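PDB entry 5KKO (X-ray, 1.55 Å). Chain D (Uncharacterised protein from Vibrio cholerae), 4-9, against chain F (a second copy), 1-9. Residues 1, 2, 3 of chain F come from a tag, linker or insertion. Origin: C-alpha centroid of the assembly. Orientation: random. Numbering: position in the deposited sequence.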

# COMPACT_ATOMS: atom_id res chain seq x y z
N MSE D 4 5.39 8.12 3.91
CA MSE D 4 4.46 7.90 2.82
C MSE D 4 3.63 9.15 2.57
O MSE D 4 3.63 10.09 3.37
CB MSE D 4 3.55 6.71 3.11
CG MSE D 4 4.33 5.40 3.23
SE MSE D 4 5.73 5.24 1.86
CE MSE D 4 4.59 5.39 0.26
N LYS D 5 2.96 9.17 1.43
CA LYS D 5 2.04 10.25 1.09
C LYS D 5 0.72 9.64 0.64
O LYS D 5 0.69 8.92 -0.36
CB LYS D 5 2.63 11.14 -0.01
N TYR D 6 -0.35 9.92 1.38
CA TYR D 6 -1.69 9.51 0.94
C TYR D 6 -2.58 10.70 0.63
O TYR D 6 -2.42 11.80 1.15
CB TYR D 6 -2.35 8.66 2.03
CG TYR D 6 -1.84 7.25 2.11
CD1 TYR D 6 -2.49 6.22 1.44
CD2 TYR D 6 -0.72 6.94 2.87
CE1 TYR D 6 -2.05 4.94 1.50
CE2 TYR D 6 -0.26 5.63 2.95
CZ TYR D 6 -0.94 4.64 2.24
OH TYR D 6 -0.49 3.33 2.31
N PHE D 7 -3.56 10.48 -0.22
CA PHE D 7 -4.62 11.46 -0.44
C PHE D 7 -5.89 10.98 0.25
O PHE D 7 -6.10 9.78 0.40
CB PHE D 7 -4.89 11.66 -1.94
CG PHE D 7 -3.69 12.20 -2.68
CD1 PHE D 7 -3.62 13.55 -2.94
CD2 PHE D 7 -2.64 11.41 -3.05
CE1 PHE D 7 -2.50 14.10 -3.56
CE2 PHE D 7 -1.51 11.93 -3.69
CZ PHE D 7 -1.47 13.30 -3.98
N GLN D 8 -6.75 11.93 0.61
CA GLN D 8 -8.05 11.65 1.20
C GLN D 8 -9.12 11.91 0.16
O GLN D 8 -9.14 12.98 -0.47
CB GLN D 8 -8.31 12.54 2.42
CG GLN D 8 -7.29 12.32 3.55
CD GLN D 8 -7.68 11.20 4.51
OE1 GLN D 8 -8.25 10.18 4.11
NE2 GLN D 8 -7.36 11.40 5.79
N ILE D 9 -10.01 10.95 -0.02
CA ILE D 9 -11.20 11.11 -0.84
C ILE D 9 -12.44 11.18 0.06
O ILE D 9 -12.76 10.19 0.74
CB ILE D 9 -11.33 9.94 -1.82
CG1 ILE D 9 -10.02 9.77 -2.56
CG2 ILE D 9 -12.56 10.16 -2.77
CD1 ILE D 9 -10.00 8.56 -3.52
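Chain F 1-9: SNAMKYFQI

Chain F lies beside chain D as an antiparallel β-strand. The two partners are copies of one protein, and the same segment pairs with itself across the contact. Strand 5-9 of chain D and strand 3-9 of chain F approach to 4.4 Å between axes. Their N-to-C directions differ by 137°, so the pair is antiparallel, with the strands crossing well off 180°. In this register K5(D) lies opposite K5(F). Together the two stretches bury 586 Å².

M4(D), a selenomethionine with high B factors, faces Y6(F). Its N donates to O of Y6(F) at 3.1 Å. The return bond, from N of Y6(F) to O of M4(D), is weak at 3.4 Å, although nearly straight at 171°. The CA-to-CB bond of M4(D) points toward chain F, and its chi1 to chi3 are all m. CG of M4(D) lies 3.4 Å from NE2 of Q8(F).

K5(D) pairs with K5(F) at a non-hydrogen-bonded position, CA to CA 5.2 Å. The side chain of K5(D) is modelled only to CB, while K5(F) is complete and extended through chi3. Their CB atoms lie on the same face of the sheet as those of F7(D) and A3(F).

Y6(D) pairs with M4(F) at a hydrogen-bonded position. N of Y6(D) donates to O of M4(F) at 3.1 Å, and N of M4(F) donates to O of Y6(D) at 2.6 Å, a short bond. The same carbonyl O of Y6(D) also receives a CA-H...O contact from CA of A3(F) at 3.0 Å. The Y6(D) ring directs its edge to the face of the Y6(F) ring. The ring centroids are 5.2 Å apart and the planes meet at 81°. CD2 of Y6(D) reaches CD2 of Y6(F) at 3.5 Å.

F7(D) pairs with A3(F), a tag residue, at a non-hydrogen-bonded position. The CA atoms of F7(D) and A3(F) are only 4.1 Å apart. The small methyl CB of A3(F) sits over one face of the F7(D) ring, 4.0 Å from the centroid, in a CH-pi contact. CA of F7(D) also approaches O of N2(F) at 3.2 Å, a CA-H...O contact.

N of Q8(D) donates to O of N2(F), a tag residue in the loop before the chain F strand, at 2.9 Å. The Q8(D) side chain packs CG against CG of M4(F) at 3.9 Å. NE2 of Q8(D) comes within 3.5 Å of OH of Y6(F), but the angle is too poor for a hydrogen bond.

The CA-to-CB bond of I9(D) points away from chain F, and the residue makes no contact with it.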

# COMPACT_ATOMS: atom_id res chain seq x y z
N SER F 1 -2.43 18.93 -0.69
CA SER F 1 -3.43 19.64 0.10
C SER F 1 -4.53 18.69 0.51
O SER F 1 -4.98 18.69 1.66
CB SER F 1 -4.03 20.81 -0.68
OG SER F 1 -4.70 21.69 0.21
N ASN F 2 -4.98 17.90 -0.46
CA ASN F 2 -5.72 16.69 -0.12
C ASN F 2 -4.80 15.56 0.32
O ASN F 2 -5.31 14.47 0.57
CB ASN F 2 -6.59 16.25 -1.31
CG ASN F 2 -7.80 17.12 -1.50
OD1 ASN F 2 -8.50 17.43 -0.53
ND2 ASN F 2 -8.05 17.56 -2.73
N ALA F 3 -3.49 15.80 0.42
CA ALA F 3 -2.51 14.78 0.77
C ALA F 3 -2.09 14.88 2.24
O ALA F 3 -2.03 15.97 2.82
CB ALA F 3 -1.27 14.85 -0.13
N MSE F 4 -1.80 13.71 2.82
CA MSE F 4 -1.49 13.58 4.25
C MSE F 4 -0.17 12.82 4.43
O MSE F 4 0.13 11.89 3.68
CB MSE F 4 -2.59 12.80 4.99
CG MSE F 4 -3.93 13.50 5.18
SE MSE F 4 -3.80 15.43 5.36
CE MSE F 4 -5.00 15.97 3.94
N LYS F 5 0.60 13.19 5.45
CA LYS F 5 1.86 12.52 5.72
C LYS F 5 1.63 11.38 6.70
O LYS F 5 0.99 11.59 7.74
CB LYS F 5 2.87 13.52 6.29
CG LYS F 5 4.13 12.91 6.88
CD LYS F 5 5.32 13.87 6.77
CE LYS F 5 6.54 13.33 7.52
NZ LYS F 5 7.34 12.34 6.73
N TYR F 6 2.15 10.19 6.40
CA TYR F 6 1.99 9.03 7.28
C TYR F 6 3.33 8.38 7.58
O TYR F 6 4.24 8.34 6.75
CB TYR F 6 1.06 7.94 6.63
CG TYR F 6 -0.37 8.41 6.55
CD1 TYR F 6 -1.31 8.05 7.52
CD2 TYR F 6 -0.77 9.26 5.53
CE1 TYR F 6 -2.64 8.53 7.43
CE2 TYR F 6 -2.06 9.72 5.43
CZ TYR F 6 -2.99 9.37 6.37
OH TYR F 6 -4.26 9.88 6.23
N PHE F 7 3.41 7.80 8.77
CA PHE F 7 4.58 7.04 9.17
C PHE F 7 4.20 5.58 9.25
O PHE F 7 3.09 5.24 9.69
CB PHE F 7 5.12 7.52 10.53
CG PHE F 7 5.57 8.94 10.52
CD1 PHE F 7 6.84 9.27 10.07
CD2 PHE F 7 4.73 9.96 10.91
CE1 PHE F 7 7.25 10.60 10.03
CE2 PHE F 7 5.14 11.29 10.83
CZ PHE F 7 6.41 11.61 10.40
N GLN F 8 5.10 4.70 8.82
CA GLN F 8 4.82 3.28 8.75
C GLN F 8 5.61 2.61 9.85
O GLN F 8 6.82 2.83 9.95
CB GLN F 8 5.19 2.68 7.40
CG GLN F 8 4.30 3.16 6.27
CD GLN F 8 4.57 2.41 4.98
OE1 GLN F 8 5.70 2.02 4.69
NE2 GLN F 8 3.52 2.19 4.19
N ILE F 9 4.94 1.85 10.71
CA ILE F 9 5.59 1.19 11.82
C ILE F 9 5.20 -0.28 11.75
O ILE F 9 4.01 -0.61 11.75
CB ILE F 9 5.17 1.82 13.16
CG1 ILE F 9 5.68 1.05 14.34
CG2 ILE F 9 3.69 1.89 13.28
CD1 ILE F 9 5.22 1.62 15.60